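Local coordinates for protein SxtG (Microseira wollei, PDB 6U1R) that probably transfers an amidino group through an amidino-cysteine intermediate, as a member of the AGAT-like amidinotransferase family acting in saxitoxin biosynthesis, at residues A[213-218]-A[231-236]; A[227-232]-A[263-268]; A[40-45]-A[91-96]; A[134-139]-A[365-370]. One frame throughout, in Å; residues are numbered along the deposited sequence.

Interaction 1 (A[213-218]-A[231-236]); sequences TFDAAD and SHVTNS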
loop_
_atom_site.group_PDB
_atom_site.type_symbol
_atom_site.label_atom_id
_atom_site.label_comp_id
_atom_site.label_asym_id
_atom_site.label_seq_id
_atom_site.Cartn_x
_atom_site.Cartn_y
_atom_site.Cartn_z
ATOM N N THR A 213 -2.114 8.060 8.051
ATOM C CA THR A 213 -3.322 8.093 7.228
ATOM C C THR A 213 -3.407 9.424 6.492
ATOM O O THR A 213 -3.040 10.482 7.029
ATOM C CB THR A 213 -4.644 7.872 8.028
ATOM O OG1 THR A 213 -4.806 8.861 9.056
ATOM C CG2 THR A 213 -4.684 6.490 8.645
ATOM N N PHE A 214 -3.862 9.355 5.246
ATOM C CA PHE A 214 -4.260 10.561 4.530
ATOM C C PHE A 214 -5.212 10.195 3.401
ATOM O O PHE A 214 -5.201 9.069 2.887
ATOM C CB PHE A 214 -3.046 11.348 3.983
ATOM C CG PHE A 214 -2.276 10.662 2.873
ATOM C CD1 PHE A 214 -2.699 10.768 1.550
ATOM C CD2 PHE A 214 -1.114 9.949 3.142
ATOM C CE1 PHE A 214 -1.990 10.166 0.536
ATOM C CE2 PHE A 214 -0.389 9.344 2.116
ATOM C CZ PHE A 214 -0.822 9.453 0.818
ATOM N N ASP A 215 -6.058 11.166 3.052
ATOM C CA ASP A 215 -6.839 11.144 1.824
ATOM C C ASP A 215 -6.118 11.996 0.784
ATOM O O ASP A 215 -5.603 13.080 1.096
ATOM C CB ASP A 215 -8.240 11.724 2.035
ATOM C CG ASP A 215 -9.206 10.755 2.706
ATOM O OD1 ASP A 215 -8.754 9.773 3.325
ATOM O OD2 ASP A 215 -10.427 10.997 2.615
ATOM N N ALA A 216 -6.125 11.535 -0.464
ATOM C CA ALA A 216 -5.391 12.263 -1.490
ATOM C C ALA A 216 -5.972 13.654 -1.701
ATOM O O ALA A 216 -5.246 14.591 -2.054
ATOM C CB ALA A 216 -5.406 11.459 -2.792
ATOM N N ALA A 217 -7.267 13.816 -1.473
ATOM C CA ALA A 217 -7.906 15.101 -1.731
ATOM C C ALA A 217 -7.651 16.130 -0.636
ATOM O O ALA A 217 -8.148 17.261 -0.750
ATOM C CB ALA A 217 -9.406 14.902 -1.919
ATOM N N ASP A 218 -6.873 15.795 0.402
ATOM C CA ASP A 218 -6.348 16.822 1.302
ATOM C C ASP A 218 -5.097 17.516 0.740
ATOM O O ASP A 218 -4.476 18.321 1.463
ATOM C CB ASP A 218 -6.031 16.227 2.683
ATOM C CG ASP A 218 -7.236 16.236 3.614
ATOM O OD1 ASP A 218 -7.970 17.252 3.617
ATOM O OD2 ASP A 218 -7.449 15.220 4.321
ATOM N N SER A 231 -6.535 17.185 8.757
ATOM C CA SER A 231 -7.997 17.151 8.691
ATOM C C SER A 231 -8.498 16.022 9.575
ATOM O O SER A 231 -7.725 15.389 10.290
ATOM C CB SER A 231 -8.484 16.950 7.253
ATOM O OG SER A 231 -8.209 15.630 6.863
ATOM N N HIS A 232 -9.808 15.756 9.517
ATOM C CA HIS A 232 -10.328 14.609 10.252
ATOM C C HIS A 232 -9.862 13.264 9.707
ATOM O O HIS A 232 -10.118 12.260 10.373
ATOM C CB HIS A 232 -11.843 14.662 10.298
ATOM C CG HIS A 232 -12.350 15.735 11.209
ATOM N ND1 HIS A 232 -12.065 15.751 12.556
ATOM C CD2 HIS A 232 -13.080 16.849 10.966
ATOM C CE1 HIS A 232 -12.621 16.811 13.112
ATOM N NE2 HIS A 232 -13.247 17.495 12.170
ATOM N N VAL A 233 -9.179 13.203 8.561
ATOM C CA VAL A 233 -8.650 11.941 8.059
ATOM C C VAL A 233 -7.142 11.960 7.799
ATOM O O VAL A 233 -6.551 10.879 7.678
ATOM C CB VAL A 233 -9.395 11.480 6.784
ATOM C CG1 VAL A 233 -10.869 11.265 7.082
ATOM C CG2 VAL A 233 -9.199 12.477 5.648
ATOM N N THR A 234 -6.492 13.121 7.730
ATOM C CA THR A 234 -5.072 13.219 7.393
ATOM C C THR A 234 -4.315 13.716 8.623
ATOM O O THR A 234 -4.606 14.806 9.119
ATOM C CB THR A 234 -4.861 14.164 6.204
ATOM O OG1 THR A 234 -5.441 13.585 5.021
ATOM C CG2 THR A 234 -3.378 14.395 5.943
ATOM N N ASN A 235 -3.374 12.913 9.123
ATOM C CA ASN A 235 -2.591 13.275 10.295
ATOM C C ASN A 235 -1.144 13.585 9.924
ATOM O O ASN A 235 -0.743 13.563 8.757
ATOM C CB ASN A 235 -2.674 12.179 11.376
ATOM C CG ASN A 235 -2.079 10.847 10.944
ATOM O OD1 ASN A 235 -1.584 10.685 9.825
ATOM N ND2 ASN A 235 -2.142 9.872 11.837
ATOM N N SER A 236 -0.360 13.950 10.941
ATOM C CA SER A 236 1.017 14.365 10.682
ATOM C C SER A 236 1.848 13.207 10.145
ATOM O O SER A 236 2.708 13.408 9.280
ATOM C CB SER A 236 1.654 14.950 11.957
ATOM O OG SER A 236 1.076 16.206 12.306
#
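Asp218 reaches across to Thr234 and Ser231, carboxylate against two hydroxyls. Its CB sits beside Thr234 OG1, and CG lies within van der Waals reach of both hydroxyl oxygens. At the tip, OD2 accepts one hydrogen bond from Thr234 OG1 at 2.7 Å and another from Ser231 OG, also at 2.7 Å. Both donors approach from the same face of the carboxylate: Thr234 on the anti side, 21° out of the plane, Ser231 from above it. OD1, the other branch, is held by Gln229 NE2. Each hydroxyl accepts as well as donates. Thr234 OG1 takes the backbone N-H of Asp215, while Ser231 OG takes Val233 N at 3.1 Å, an ST turn, and Thr234 N at 3.2 Å, the accompanying ST motif.

Farther along, Thr213 and Asn235 clasp each other. Asn235 OD1 receives Thr213 N at 3.2 Å in a nearly straight bond (171°), with the donor above the carbonyl plane; Asn235 N returns a bond to Thr213 O. Thr213 OG1 donates to Val233 O at 3.0 Å. Asn235 OD1 also caps Gly238 N at the start of helix 236-245, and ND2 donates to the backbone oxygens of Thr208 and Glu211, so this side chain joins the loop to the helix.

Between these polar ends, Val233 CG2 packs on Asp215, 3.4 Å from its CG. The polar tip of Asp215, a predicted active-site residue, is taken by His264 through OD2. The buried Asp218 carboxylate is thus gripped by several donors, which would be expected to favour its ionised form, and the Thr234 hydroxyl relays the hold to the backbone N of Asp215.

Interaction 2 (A[227-232]-A[263-268]); sequences FGQKSH and LHIDTT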
loop_
_atom_site.group_PDB
_atom_site.type_symbol
_atom_site.label_atom_id
_atom_site.label_comp_id
_atom_site.label_asym_id
_atom_site.label_seq_id
_atom_site.Cartn_x
_atom_site.Cartn_y
_atom_site.Cartn_z
ATOM N N PHE A 227 0.524 21.455 -1.734
ATOM C CA PHE A 227 -0.076 22.031 -0.532
ATOM C C PHE A 227 -1.054 21.037 0.076
ATOM O O PHE A 227 -1.871 20.457 -0.643
ATOM C CB PHE A 227 -0.770 23.346 -0.862
ATOM C CG PHE A 227 0.179 24.387 -1.353
ATOM C CD1 PHE A 227 0.830 25.217 -0.455
ATOM C CD2 PHE A 227 0.488 24.485 -2.692
ATOM C CE1 PHE A 227 1.735 26.152 -0.888
ATOM C CE2 PHE A 227 1.409 25.430 -3.130
ATOM C CZ PHE A 227 2.030 26.255 -2.215
ATOM N N GLY A 228 -0.963 20.840 1.393
ATOM C CA GLY A 228 -1.867 19.945 2.090
ATOM C C GLY A 228 -2.351 20.569 3.384
ATOM O O GLY A 228 -1.932 21.668 3.762
ATOM N N GLN A 229 -3.246 19.850 4.051
ATOM C CA GLN A 229 -3.714 20.227 5.378
ATOM C C GLN A 229 -3.903 18.972 6.218
ATOM O O GLN A 229 -4.202 17.900 5.695
ATOM C CB GLN A 229 -5.052 20.989 5.314
ATOM C CG GLN A 229 -6.155 20.152 4.654
ATOM C CD GLN A 229 -7.537 20.778 4.691
ATOM O OE1 GLN A 229 -7.695 21.974 4.960
ATOM N NE2 GLN A 229 -8.562 19.960 4.408
ATOM N N LYS A 230 -3.747 19.124 7.533
ATOM C CA LYS A 230 -4.323 18.169 8.473
ATOM C C LYS A 230 -5.849 18.283 8.453
ATOM O O LYS A 230 -6.402 19.338 8.150
ATOM C CB LYS A 230 -3.788 18.432 9.885
ATOM C CG LYS A 230 -2.273 18.162 10.046
ATOM C CD LYS A 230 -1.789 18.386 11.487
ATOM C CE LYS A 230 -2.087 17.173 12.352
ATOM N NZ LYS A 230 -1.622 17.388 13.737
ATOM N N SER A 231 -6.535 17.185 8.757
ATOM C CA SER A 231 -7.997 17.151 8.691
ATOM C C SER A 231 -8.498 16.022 9.575
ATOM O O SER A 231 -7.725 15.389 10.290
ATOM C CB SER A 231 -8.484 16.950 7.253
ATOM O OG SER A 231 -8.209 15.630 6.863
ATOM N N HIS A 232 -9.808 15.756 9.517
ATOM C CA HIS A 232 -10.328 14.609 10.252
ATOM C C HIS A 232 -9.862 13.264 9.707
ATOM O O HIS A 232 -10.118 12.260 10.373
ATOM C CB HIS A 232 -11.843 14.662 10.298
ATOM C CG HIS A 232 -12.350 15.735 11.209
ATOM N ND1 HIS A 232 -12.065 15.751 12.556
ATOM C CD2 HIS A 232 -13.080 16.849 10.966
ATOM C CE1 HIS A 232 -12.621 16.811 13.112
ATOM N NE2 HIS A 232 -13.247 17.495 12.170
ATOM N N LEU A 263 -12.222 18.300 5.939
ATOM C CA LEU A 263 -12.054 16.986 5.332
ATOM C C LEU A 263 -11.952 17.246 3.824
ATOM O O LEU A 263 -12.960 17.546 3.179
ATOM C CB LEU A 263 -13.215 16.066 5.686
ATOM C CG LEU A 263 -13.309 14.617 5.191
ATOM C CD1 LEU A 263 -12.036 14.018 4.712
ATOM C CD2 LEU A 263 -13.858 13.754 6.327
ATOM N N HIS A 264 -10.723 17.210 3.312
ATOM C CA HIS A 264 -10.344 17.527 1.935
ATOM C C HIS A 264 -10.139 19.027 1.767
ATOM O O HIS A 264 -10.797 19.838 2.429
ATOM C CB HIS A 264 -11.354 16.969 0.919
ATOM C CG HIS A 264 -11.556 15.495 1.065
ATOM N ND1 HIS A 264 -12.742 14.862 0.760
ATOM C CD2 HIS A 264 -10.722 14.532 1.528
ATOM C CE1 HIS A 264 -12.633 13.574 1.042
ATOM N NE2 HIS A 264 -11.411 13.344 1.488
ATOM N N ILE A 265 -9.162 19.385 0.933
ATOM C CA ILE A 265 -8.704 20.768 0.795
ATOM C C ILE A 265 -9.308 21.474 -0.425
ATOM O O ILE A 265 -9.119 22.699 -0.582
ATOM C CB ILE A 265 -7.157 20.795 0.750
ATOM C CG1 ILE A 265 -6.581 22.143 1.232
ATOM C CG2 ILE A 265 -6.613 20.402 -0.651
ATOM C CD1 ILE A 265 -5.030 22.126 1.405
ATOM N N ASP A 266 -10.040 20.758 -1.282
ATOM C CA ASP A 266 -10.406 21.302 -2.582
ATOM C C ASP A 266 -11.736 22.076 -2.560
ATOM O O ASP A 266 -12.343 22.293 -3.618
ATOM C CB ASP A 266 -10.367 20.206 -3.676
ATOM C CG ASP A 266 -11.129 18.924 -3.347
ATOM O OD1 ASP A 266 -11.567 18.710 -2.206
ATOM O OD2 ASP A 266 -11.255 18.077 -4.295
ATOM N N THR A 267 -12.165 22.549 -1.382
ATOM C CA THR A 267 -13.022 23.726 -1.263
ATOM C C THR A 267 -12.354 24.821 -0.438
ATOM O O THR A 267 -13.024 25.792 -0.058
ATOM C CB THR A 267 -14.394 23.396 -0.649
ATOM O OG1 THR A 267 -14.250 22.887 0.675
ATOM C CG2 THR A 267 -15.143 22.394 -1.487
ATOM N N THR A 268 -11.042 24.711 -0.190
ATOM C CA THR A 268 -10.287 25.629 0.656
ATOM C C THR A 268 -9.192 26.351 -0.111
ATOM O O THR A 268 -9.097 27.598 -0.040
ATOM C CB THR A 268 -9.677 24.860 1.851
ATOM O OG1 THR A 268 -10.719 24.297 2.675
ATOM C CG2 THR A 268 -8.769 25.761 2.705
HETATM O O HOH W 1 -10.276 23.057 5.071
#
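Gln229 and Ile265 meet through two first torsions: Gln229 CG stands between its backbone N and carbonyl carbon (chi1 59°), while Ile265 CG1 lies roughly anti to its own N (chi1 -154°). Beyond CG the glutamine chain runs extended, and the two side chains lie alongside one another, pointing opposite ways. Ile265 CG1 touches the amide carbon of Gln229, CD, at 3.8 Å; its CD1 goes on to the backbone, 3.7 Å from Gly228 C. At the amide end, Gln229 NE2, bonded to Asp218, lies 3.0 Å from His264 O. The other branch, Gln229 OE1, accepts from a water at 2.8 Å that also bonds Thr268 OG1 at 2.7 Å. Ser231 adds a loose aliphatic touch, CB to Leu263 CA at 4.1 Å. Through these contacts the backbone around His264, a predicted active-site residue, is laid against strand 225-229 and the turn that follows, while the imidazole NE2 is bonded to Asp215. Strand 225-229 is central in its three-stranded sheet, between strands 219-222 and 251-255; Ile265 also packs on Val220 and Ile255 of those flanking strands, with Asp137 of helix 135-138 against His264.

Interaction 3 (A[40-45]-A[91-96]); sequences VIVGSV and KELNEF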
loop_
_atom_site.group_PDB
_atom_site.type_symbol
_atom_site.label_atom_id
_atom_site.label_comp_id
_atom_site.label_asym_id
_atom_site.label_seq_id
_atom_site.Cartn_x
_atom_site.Cartn_y
_atom_site.Cartn_z
ATOM N N VAL A 40 -8.990 11.698 -18.182
ATOM C CA VAL A 40 -9.499 11.819 -16.821
ATOM C C VAL A 40 -10.336 10.585 -16.484
ATOM O O VAL A 40 -11.078 10.075 -17.333
ATOM C CB VAL A 40 -10.318 13.133 -16.681
ATOM C CG1 VAL A 40 -11.636 13.064 -17.492
ATOM C CG2 VAL A 40 -10.573 13.478 -15.227
ATOM N N ILE A 41 -10.184 10.066 -15.256
ATOM C CA ILE A 41 -11.123 9.086 -14.704
ATOM C C ILE A 41 -12.263 9.865 -14.069
ATOM O O ILE A 41 -12.023 10.815 -13.317
ATOM C CB ILE A 41 -10.444 8.169 -13.666
ATOM C CG1 ILE A 41 -9.235 7.454 -14.294
ATOM C CG2 ILE A 41 -11.464 7.186 -13.084
ATOM C CD1 ILE A 41 -8.410 6.549 -13.332
ATOM N N VAL A 42 -13.500 9.483 -14.369
ATOM C CA VAL A 42 -14.670 10.113 -13.760
ATOM C C VAL A 42 -15.360 9.077 -12.884
ATOM O O VAL A 42 -15.408 7.893 -13.229
ATOM C CB VAL A 42 -15.619 10.705 -14.821
ATOM C CG1 VAL A 42 -16.822 11.345 -14.191
ATOM C CG2 VAL A 42 -14.887 11.780 -15.627
ATOM N N GLY A 43 -15.869 9.519 -11.741
ATOM C CA GLY A 43 -16.499 8.630 -10.793
ATOM C C GLY A 43 -17.852 8.094 -11.267
ATOM O O GLY A 43 -18.365 8.413 -12.345
ATOM N N SER A 44 -18.425 7.246 -10.422
ATOM C CA SER A 44 -19.723 6.629 -10.667
ATOM C C SER A 44 -20.527 6.644 -9.378
ATOM O O SER A 44 -19.971 6.420 -8.297
ATOM C CB SER A 44 -19.566 5.182 -11.168
ATOM O OG SER A 44 -20.777 4.452 -11.036
ATOM N N VAL A 45 -21.832 6.913 -9.485
ATOM C CA VAL A 45 -22.712 6.886 -8.322
ATOM C C VAL A 45 -23.508 5.598 -8.216
ATOM O O VAL A 45 -24.241 5.417 -7.238
ATOM C CB VAL A 45 -23.683 8.083 -8.313
ATOM C CG1 VAL A 45 -22.940 9.351 -8.041
ATOM C CG2 VAL A 45 -24.439 8.187 -9.647
ATOM N N LYS A 91 -27.680 11.363 -14.185
ATOM C CA LYS A 91 -28.031 12.233 -15.307
ATOM C C LYS A 91 -27.098 13.442 -15.394
ATOM O O LYS A 91 -26.622 13.793 -16.485
ATOM C CB LYS A 91 -29.485 12.687 -15.190
ATOM C CG LYS A 91 -29.942 13.570 -16.364
ATOM C CD LYS A 91 -31.317 14.205 -16.157
ATOM C CE LYS A 91 -31.689 15.076 -17.372
ATOM N NZ LYS A 91 -32.906 15.914 -17.164
ATOM N N GLU A 92 -26.829 14.104 -14.265
ATOM C CA GLU A 92 -25.950 15.270 -14.321
ATOM C C GLU A 92 -24.511 14.843 -14.596
ATOM O O GLU A 92 -23.772 15.530 -15.311
ATOM C CB GLU A 92 -26.061 16.082 -13.026
ATOM C CG GLU A 92 -27.452 16.683 -12.822
ATOM C CD GLU A 92 -27.522 17.720 -11.727
ATOM O OE1 GLU A 92 -26.767 17.613 -10.738
ATOM O OE2 GLU A 92 -28.347 18.660 -11.860
ATOM N N LEU A 93 -24.108 13.699 -14.051
ATOM C CA LEU A 93 -22.815 13.117 -14.385
ATOM C C LEU A 93 -22.667 12.922 -15.896
ATOM O O LEU A 93 -21.622 13.247 -16.479
ATOM C CB LEU A 93 -22.658 11.795 -13.638
ATOM C CG LEU A 93 -21.313 11.102 -13.755
ATOM C CD1 LEU A 93 -20.178 11.935 -13.214
ATOM C CD2 LEU A 93 -21.377 9.777 -13.000
ATOM N N ASN A 94 -23.707 12.416 -16.552
ATOM C CA ASN A 94 -23.629 12.209 -17.996
ATOM C C ASN A 94 -23.435 13.524 -18.747
ATOM O O ASN A 94 -22.679 13.578 -19.724
ATOM C CB ASN A 94 -24.883 11.477 -18.476
ATOM C CG ASN A 94 -24.819 9.992 -18.181
ATOM O OD1 ASN A 94 -23.733 9.442 -18.035
ATOM N ND2 ASN A 94 -25.978 9.335 -18.098
ATOM N N GLU A 95 -24.104 14.590 -18.313
ATOM C CA GLU A 95 -23.916 15.880 -18.975
ATOM C C GLU A 95 -22.506 16.426 -18.734
ATOM O O GLU A 95 -21.892 16.992 -19.645
ATOM C CB GLU A 95 -24.972 16.878 -18.501
ATOM C CG GLU A 95 -24.860 18.244 -19.184
ATOM C CD GLU A 95 -24.774 18.150 -20.715
ATOM O OE1 GLU A 95 -25.557 17.378 -21.322
ATOM O OE2 GLU A 95 -23.905 18.831 -21.309
ATOM N N PHE A 96 -21.993 16.284 -17.510
ATOM C CA PHE A 96 -20.612 16.655 -17.204
ATOM C C PHE A 96 -19.634 15.924 -18.123
ATOM O O PHE A 96 -18.729 16.532 -18.705
ATOM C CB PHE A 96 -20.350 16.351 -15.716
ATOM C CG PHE A 96 -18.923 16.520 -15.272
ATOM C CD1 PHE A 96 -18.200 17.640 -15.604
ATOM C CD2 PHE A 96 -18.336 15.573 -14.443
ATOM C CE1 PHE A 96 -16.896 17.806 -15.163
ATOM C CE2 PHE A 96 -17.023 15.728 -13.988
ATOM C CZ PHE A 96 -16.299 16.860 -14.347
#
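Leu93 covers the end of strand 37-42 with both of its methyl groups. CD1 meets Val42 CG1 at 3.5 Å, and CD2 rests against the carbonyl oxygen of Gly43, 3.4 Å from that O, with Ser44 CA a little farther off at 4.3 Å. The Val42 and Leu93 side chains pass one another head to tail. One Val42 methyl does the touching: CG1 stands anti to the backbone N (chi1 180°) and also reaches Phe96, where CE2 lies 4.4 Å away and the methyl approaches the ring obliquely. Leu93 CG is likewise anti to its own N (chi1 -174°), which carries CG toward the strand.

Outside this first shell, the helical backbone sets the spacing of the two helix residues. Leu93 and Phe96 are three positions apart and so fall on about the same face of helix 83-102, the one turned to the strand. Within the helix, Phe96 N bonds to Glu92 O at 2.9 Å. Ile97 and Leu100 of the same helix extend the cover over Val42. The strand is fixed from its two flanks, Val42 by backbone bonding to Arg108 of strand 106-109 and Gly43 to Ala369, just before strand 370-375. Phe96 also meets the rings of Phe366 and Phe356, its side chain about 9 Å from that of Cys368.

The contact is mainly apolar and buried, with one leucine methyl also resting on the Gly43 carbonyl oxygen. It lays a helix on a three-stranded mixed sheet, and the hold is consistent with burial and fit of apolar groups, no hydrogen bond crossing between the two segments.

Interaction 4 (A[134-139]-A[365-370]); sequences NPRDVF and SFHCAT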
loop_
_atom_site.group_PDB
_atom_site.type_symbol
_atom_site.label_atom_id
_atom_site.label_comp_id
_atom_site.label_asym_id
_atom_site.label_seq_id
_atom_site.Cartn_x
_atom_site.Cartn_y
_atom_site.Cartn_z
ATOM N N ASN A 134 -15.888 9.563 -5.929
ATOM C CA ASN A 134 -14.821 10.534 -5.663
ATOM C C ASN A 134 -13.445 9.918 -5.904
ATOM O O ASN A 134 -12.703 9.658 -4.950
ATOM C CB ASN A 134 -14.897 11.038 -4.221
ATOM C CG ASN A 134 -16.208 11.732 -3.888
ATOM O OD1 ASN A 134 -16.362 12.917 -4.147
ATOM N ND2 ASN A 134 -17.139 11.012 -3.290
ATOM N N PRO A 135 -13.053 9.703 -7.167
ATOM C CA PRO A 135 -11.685 9.222 -7.435
ATOM C C PRO A 135 -10.593 10.074 -6.789
ATOM O O PRO A 135 -9.522 9.548 -6.424
ATOM C CB PRO A 135 -11.571 9.279 -8.971
ATOM C CG PRO A 135 -12.912 9.559 -9.489
ATOM C CD PRO A 135 -13.788 10.051 -8.392
ATOM N N ARG A 136 -10.832 11.383 -6.657
ATOM C CA ARG A 136 -9.833 12.301 -6.117
ATOM C C ARG A 136 -9.446 11.954 -4.677
ATOM O O ARG A 136 -8.348 12.299 -4.230
ATOM C CB ARG A 136 -10.378 13.738 -6.185
ATOM C CG ARG A 136 -9.413 14.855 -5.791
ATOM C CD ARG A 136 -8.416 15.205 -6.881
ATOM N NE ARG A 136 -9.063 15.539 -8.155
ATOM C CZ ARG A 136 -8.398 15.893 -9.253
ATOM N NH1 ARG A 136 -7.076 16.028 -9.216
ATOM N NH2 ARG A 136 -9.047 16.141 -10.378
ATOM N N ASP A 137 -10.343 11.312 -3.920
ATOM C CA ASP A 137 -10.045 11.012 -2.516
ATOM C C ASP A 137 -9.049 9.869 -2.354
ATOM O O ASP A 137 -8.351 9.794 -1.335
ATOM C CB ASP A 137 -11.326 10.621 -1.764
ATOM C CG ASP A 137 -12.375 11.708 -1.743
ATOM O OD1 ASP A 137 -12.089 12.849 -2.196
ATOM O OD2 ASP A 137 -13.508 11.412 -1.259
ATOM N N VAL A 138 -8.985 8.967 -3.327
ATOM C CA VAL A 138 -8.458 7.622 -3.130
ATOM C C VAL A 138 -7.028 7.518 -3.638
ATOM O O VAL A 138 -6.245 6.696 -3.151
ATOM C CB VAL A 138 -9.374 6.601 -3.840
ATOM C CG1 VAL A 138 -8.829 5.169 -3.714
ATOM C CG2 VAL A 138 -10.791 6.707 -3.266
ATOM N N PHE A 139 -6.680 8.348 -4.630
ATOM C CA PHE A 139 -5.405 8.266 -5.337
ATOM C C PHE A 139 -4.818 9.654 -5.540
ATOM O O PHE A 139 -5.551 10.598 -5.823
ATOM C CB PHE A 139 -5.527 7.664 -6.747
ATOM C CG PHE A 139 -6.305 6.377 -6.824
ATOM C CD1 PHE A 139 -5.689 5.177 -6.548
ATOM C CD2 PHE A 139 -7.639 6.377 -7.186
ATOM C CE1 PHE A 139 -6.384 3.979 -6.644
ATOM C CE2 PHE A 139 -8.353 5.172 -7.268
ATOM C CZ PHE A 139 -7.717 3.982 -6.990
ATOM N N SER A 365 -17.900 17.548 -5.875
ATOM C CA SER A 365 -18.296 18.192 -7.120
ATOM C C SER A 365 -17.230 17.853 -8.163
ATOM O O SER A 365 -16.628 16.779 -8.080
ATOM C CB SER A 365 -18.486 19.702 -6.925
ATOM O OG SER A 365 -19.058 20.306 -8.079
ATOM N N PHE A 366 -16.967 18.743 -9.130
ATOM C CA PHE A 366 -16.218 18.350 -10.332
ATOM C C PHE A 366 -14.802 17.865 -10.003
ATOM O O PHE A 366 -14.326 16.869 -10.563
ATOM C CB PHE A 366 -16.132 19.519 -11.320
ATOM C CG PHE A 366 -17.458 20.148 -11.627
ATOM C CD1 PHE A 366 -18.413 19.466 -12.374
ATOM C CD2 PHE A 366 -17.762 21.424 -11.147
ATOM C CE1 PHE A 366 -19.640 20.046 -12.641
ATOM C CE2 PHE A 366 -18.965 22.002 -11.410
ATOM C CZ PHE A 366 -19.912 21.323 -12.155
ATOM N N HIS A 367 -14.083 18.598 -9.150
ATOM C CA HIS A 367 -12.722 18.189 -8.826
ATOM C C HIS A 367 -12.713 16.864 -8.062
ATOM O O HIS A 367 -11.890 15.990 -8.346
ATOM C CB HIS A 367 -12.019 19.310 -8.053
ATOM C CG HIS A 367 -10.544 19.104 -7.857
ATOM N ND1 HIS A 367 -10.009 18.662 -6.666
ATOM C CD2 HIS A 367 -9.491 19.315 -8.684
ATOM C CE1 HIS A 367 -8.694 18.601 -6.767
ATOM N NE2 HIS A 367 -8.350 18.989 -7.982
ATOM N N CYS A 368 -13.637 16.685 -7.110
ATOM C CA CYS A 368 -13.731 15.432 -6.356
ATOM C C CYS A 368 -14.045 14.250 -7.264
ATOM O O CYS A 368 -13.589 13.130 -7.016
ATOM C CB CYS A 368 -14.830 15.519 -5.303
ATOM S SG CYS A 368 -14.484 16.688 -4.015
ATOM N N ALA A 369 -14.895 14.479 -8.267
ATOM C CA ALA A 369 -15.433 13.455 -9.138
ATOM C C ALA A 369 -14.451 13.010 -10.207
ATOM O O ALA A 369 -14.802 12.125 -10.996
ATOM C CB ALA A 369 -16.719 13.966 -9.806
ATOM N N THR A 370 -13.233 13.559 -10.234
ATOM C CA THR A 370 -12.282 13.251 -11.293
ATOM C C THR A 370 -10.906 12.906 -10.744
ATOM O O THR A 370 -10.518 13.327 -9.650
ATOM C CB THR A 370 -12.138 14.434 -12.273
ATOM O OG1 THR A 370 -11.813 15.628 -11.545
ATOM C CG2 THR A 370 -13.419 14.604 -13.087
#
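Arg136 lies flat on His367: guanidinium and imidazole planes are 10° apart and the group centres 3.6 Å from one another, a stacked pair, although the two side chains as a whole cross at about a right angle. His367 NE2 stands over the centre of the guanidinium, 3.3 Å from CZ. Arg136 gets there by leaving CG anti to its backbone N, with bends at chi2 (78°) and chi3 (55°) that place CD and NE against the ring.

The edge of the guanidinium is used for bonding. Arg136 NE donates to His367 O at 2.9 Å, and NH2 to Thr370 OG1 at 3.0 Å, both acceptors lying close to the guanidinium plane. Arg136 NH1 forms a salt bridge with Asp372, and on the imidazole ND1 is bonded to Asp266 and NE2 to Glu33, so the stacked pair is held at its rims from several directions.

Next to it the backbones join: Arg136 N bonds to Cys368 O at 3.3 Å, and the same oxygen receives a CA-H contact from Asn134. Asn134 OD1 lies 3.2 Å from Cys368 CB, while its ND2 is bonded to Phe362 O. Pro135 CG and CD cover Ala369 O, CD at 3.5 Å.

Helix 135-138 and the type I turn from His367 to Thr370 are thereby locked together around Cys368, the residue predicted to form the amidino-cysteine intermediate. Bonds to the carbonyls on the cysteine and the residue before it tether the backbone at Cys368, and the buried arginine charge is probably balanced in part by Asp372, with Glu33 a weaker, longer partner.

From the N terminus, interaction 3 closes first, bringing helix 83-102 back onto strand 37-42. The chain then opens interaction 4 at 134-139, which closes only at 365-370, some 225 residues later; interactions 1 and 2 both fall within this span. Interaction 1 ties the loop before strand 219-222 to the approach of helix 236-245, and interaction 2 starts on the same stretch, sharing Ser231 and His232, before closing at 263-268. Their spans, 213-236 and 227-268, therefore overlap and cross rather than nest. Ala216 N to Asp137 O joins interactions 1 and 4, and Gly43 N to Ala369 O connects interactions 3 and 4, so contacts run from the outer helix to the predicted active-site residues.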